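PDB 3MZV: decaprenyl diphosphate synthase from Rhodobacter capsulatus, which probably extends farnesyl diphosphate with isopentenyl diphosphate units, using magnesium, to make a long all-trans polyprenyl diphosphate, the precursor of quinone side chains. Local coordinates for residues Thr89-Asp94 with Pro106-Leu111. Residues are numbered along the deposited sequence; the frame is centred on the assembly and turned at random.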
ATOM      1  N   THR B  89       3.207   2.642   6.508  1.00 34.58           N
ATOM      2  CA  THR B  89       3.772   1.416   7.111  1.00 36.29           C
ATOM      3  C   THR B  89       3.254   1.199   8.551  1.00 37.96           C
ATOM      4  O   THR B  89       2.854   0.079   8.954  1.00 36.16           O
ATOM      5  CB  THR B  89       5.322   1.421   7.080  1.00 35.79           C
ATOM      6  OG1 THR B  89       5.759   1.380   5.708  1.00 39.12           O
ATOM      7  CG2 THR B  89       5.850   0.155   7.803  1.00 41.36           C
ATOM      8  N   LEU B  90       3.224   2.294   9.320  1.00 39.09           N
ATOM      9  CA  LEU B  90       2.726   2.220  10.704  1.00 40.61           C
ATOM     10  C   LEU B  90       1.263   1.869  10.731  1.00 40.76           C
ATOM     11  O   LEU B  90       0.862   1.036  11.530  1.00 43.92           O
ATOM     12  CB  LEU B  90       2.924   3.559  11.432  1.00 41.01           C
ATOM     13  CG  LEU B  90       4.376   3.923  11.681  1.00 41.80           C
ATOM     14  CD1 LEU B  90       4.417   5.294  12.373  1.00 45.88           C
ATOM     15  CD2 LEU B  90       5.154   2.883  12.509  1.00 45.55           C
ATOM     16  N   LEU B  91       0.453   2.501   9.888  1.00 40.45           N
ATOM     17  CA  LEU B  91      -0.970   2.212   9.859  1.00 40.80           C
ATOM     18  C   LEU B  91      -1.210   0.732   9.577  1.00 41.97           C
ATOM     19  O   LEU B  91      -2.104   0.118  10.185  1.00 40.85           O
ATOM     20  CB  LEU B  91      -1.704   3.046   8.820  1.00 41.22           C
ATOM     21  CG  LEU B  91      -2.030   4.490   9.172  1.00 40.91           C
ATOM     22  CD1 LEU B  91      -2.274   5.318   7.956  1.00 40.14           C
ATOM     23  CD2 LEU B  91      -3.245   4.536  10.170  1.00 43.95           C
ATOM     24  N   HIS B  92      -0.455   0.190   8.601  1.00 39.72           N
ATOM     25  CA  HIS B  92      -0.561  -1.234   8.211  1.00 40.77           C
ATOM     26  C   HIS B  92       0.026  -2.218   9.264  1.00 42.05           C
ATOM     27  O   HIS B  92      -0.551  -3.273   9.488  1.00 43.83           O
ATOM     28  CB  HIS B  92       0.083  -1.442   6.804  1.00 38.87           C
ATOM     29  CG  HIS B  92      -0.747  -0.892   5.686  1.00 35.97           C
ATOM     30  ND1 HIS B  92      -0.537  -1.214   4.360  1.00 34.42           N
ATOM     31  CD2 HIS B  92      -1.820  -0.070   5.703  1.00 30.78           C
ATOM     32  CE1 HIS B  92      -1.442  -0.612   3.615  1.00 34.45           C
ATOM     33  NE2 HIS B  92      -2.238   0.088   4.403  1.00 36.84           N
ATOM     34  N   ASP B  93       1.098  -1.854   9.941  1.00 43.38           N
ATOM     35  CA  ASP B  93       1.689  -2.686  11.014  1.00 46.04           C
ATOM     36  C   ASP B  93       0.680  -2.869  12.154  1.00 46.79           C
ATOM     37  O   ASP B  93       0.691  -3.909  12.799  1.00 47.63           O
ATOM     38  CB  ASP B  93       3.039  -2.073  11.529  1.00 46.50           C
ATOM     39  CG  ASP B  93       4.001  -3.115  12.223  1.00 51.97           C
ATOM     40  OD1 ASP B  93       3.976  -4.361  12.010  1.00 56.54           O
ATOM     41  OD2 ASP B  93       4.852  -2.650  13.019  1.00 61.66           O
ATOM     42  N   ASP B  94      -0.210  -1.894  12.364  1.00 47.49           N
ATOM     43  CA  ASP B  94      -1.201  -1.933  13.451  1.00 49.56           C
ATOM     44  C   ASP B  94      -2.446  -2.747  13.104  1.00 51.97           C
ATOM     45  O   ASP B  94      -3.103  -3.279  13.994  1.00 52.46           O
ATOM     46  CB  ASP B  94      -1.676  -0.514  13.821  1.00 50.34           C
ATOM     47  CG  ASP B  94      -0.641   0.284  14.632  1.00 50.12           C
ATOM     48  OD1 ASP B  94       0.328  -0.298  15.150  1.00 51.60           O
ATOM     49  OD2 ASP B  94      -0.824   1.514  14.761  1.00 54.75           O
ATOM     50  N   PRO B 106      -5.020   5.752  21.352  1.00 74.74           N
ATOM     51  CA  PRO B 106      -5.660   4.667  20.589  1.00 74.14           C
ATOM     52  C   PRO B 106      -5.285   4.676  19.092  1.00 72.44           C
ATOM     53  O   PRO B 106      -5.096   5.750  18.480  1.00 71.39           O
ATOM     54  CB  PRO B 106      -7.161   4.924  20.779  1.00 76.00           C
ATOM     55  CG  PRO B 106      -7.268   6.390  21.143  1.00 76.79           C
ATOM     56  CD  PRO B 106      -6.007   6.705  21.902  1.00 76.38           C
ATOM     57  N   THR B 107      -5.170   3.474  18.530  1.00 71.14           N
ATOM     58  CA  THR B 107      -4.745   3.292  17.142  1.00 69.27           C
ATOM     59  C   THR B 107      -5.869   3.659  16.210  1.00 69.47           C
ATOM     60  O   THR B 107      -7.040   3.660  16.620  1.00 70.27           O
ATOM     61  CB  THR B 107      -4.369   1.824  16.855  1.00 68.80           C
ATOM     62  OG1 THR B 107      -5.499   0.974  17.128  1.00 69.01           O
ATOM     63  CG2 THR B 107      -3.177   1.401  17.688  1.00 67.37           C
ATOM     64  N   ALA B 108      -5.515   3.941  14.949  1.00 68.03           N
ATOM     65  CA  ALA B 108      -6.497   4.286  13.941  1.00 67.91           C
ATOM     66  C   ALA B 108      -7.484   3.137  13.776  1.00 68.55           C
ATOM     67  O   ALA B 108      -8.688   3.369  13.697  1.00 69.20           O
ATOM     68  CB  ALA B 108      -5.826   4.614  12.601  1.00 66.53           C
ATOM     69  N   ASN B 109      -6.974   1.904  13.730  1.00 68.22           N
ATOM     70  CA  ASN B 109      -7.841   0.713  13.523  1.00 69.50           C
ATOM     71  C   ASN B 109      -8.818   0.431  14.668  1.00 70.66           C
ATOM     72  O   ASN B 109      -9.926  -0.047  14.418  1.00 71.48           O
ATOM     73  CB  ASN B 109      -7.027  -0.560  13.201  1.00 68.56           C
ATOM     74  CG  ASN B 109      -5.874  -0.772  14.144  1.00 68.47           C
ATOM     75  OD1 ASN B 109      -4.867  -0.059  14.072  1.00 66.58           O
ATOM     76  ND2 ASN B 109      -5.997  -1.770  15.035  1.00 67.96           N
ATOM     77  N   LEU B 110      -8.395   0.725  15.899  1.00 71.04           N
ATOM     78  CA  LEU B 110      -9.275   0.688  17.083  1.00 72.71           C
ATOM     79  C   LEU B 110     -10.325   1.807  17.017  1.00 73.95           C
ATOM     80  O   LEU B 110     -11.544   1.558  17.029  1.00 75.64           O
ATOM     81  CB  LEU B 110      -8.439   0.814  18.361  1.00 72.51           C
ATOM     82  N   LEU B 111      -9.842   3.042  16.906  1.00 73.33           N
ATOM     83  CA  LEU B 111     -10.707   4.227  16.829  1.00 73.94           C
ATOM     84  C   LEU B 111     -11.730   4.135  15.678  1.00 74.11           C
ATOM     85  O   LEU B 111     -12.887   4.560  15.823  1.00 75.20           O
ATOM     86  CB  LEU B 111      -9.836   5.487  16.687  1.00 73.19           C
ATOM     87  CG  LEU B 111      -9.967   6.645  17.681  1.00 74.29           C
ATOM     88  CD1 LEU B 111     -10.224   6.191  19.120  1.00 75.67           C
ATOM     89  CD2 LEU B 111      -8.684   7.453  17.623  1.00 72.55           C
TER
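Asn109 lays its amide against the last turn of segment 89-94: OD1 sits 3.2 Å from Asp94 CB, while ND2 comes within 3.4 Å of Asp94 O at too poor an angle for a bond. ND2 donates to Ser99 O instead. Asn109 reaches this spot with CG lodged between its own backbone N and carbonyl carbon (chi1 48°). With an alanine here, Ser99 O is likely to lose one of its donors, keeping that of Thr107, and a gap would probably open beside Asp94 CB. The Asp94 carboxylate runs at a slant to the Thr107 side chain, OD2 3.8 Å from Thr107 CG2; OD2 is also salt-bridged to Arg102. Thr107 OG1 N-caps the short helix, accepting from Leu110 N (3.2 Å), and also bonds Ser99 O. One turn back, Leu91 closes the apolar side, its CD2 3.5 Å from Ala108 CB. Asp93 and Asp94 begin the DDVVD sequence, the first aspartate-rich motif of trans-prenyl synthases, so the chain that follows the hairpin of strands 101-102 and 105-106 folds back onto the motif's second aspartate. Ala108 also meets Val44 of helix 40-49 and Ser117 of helix 114-133.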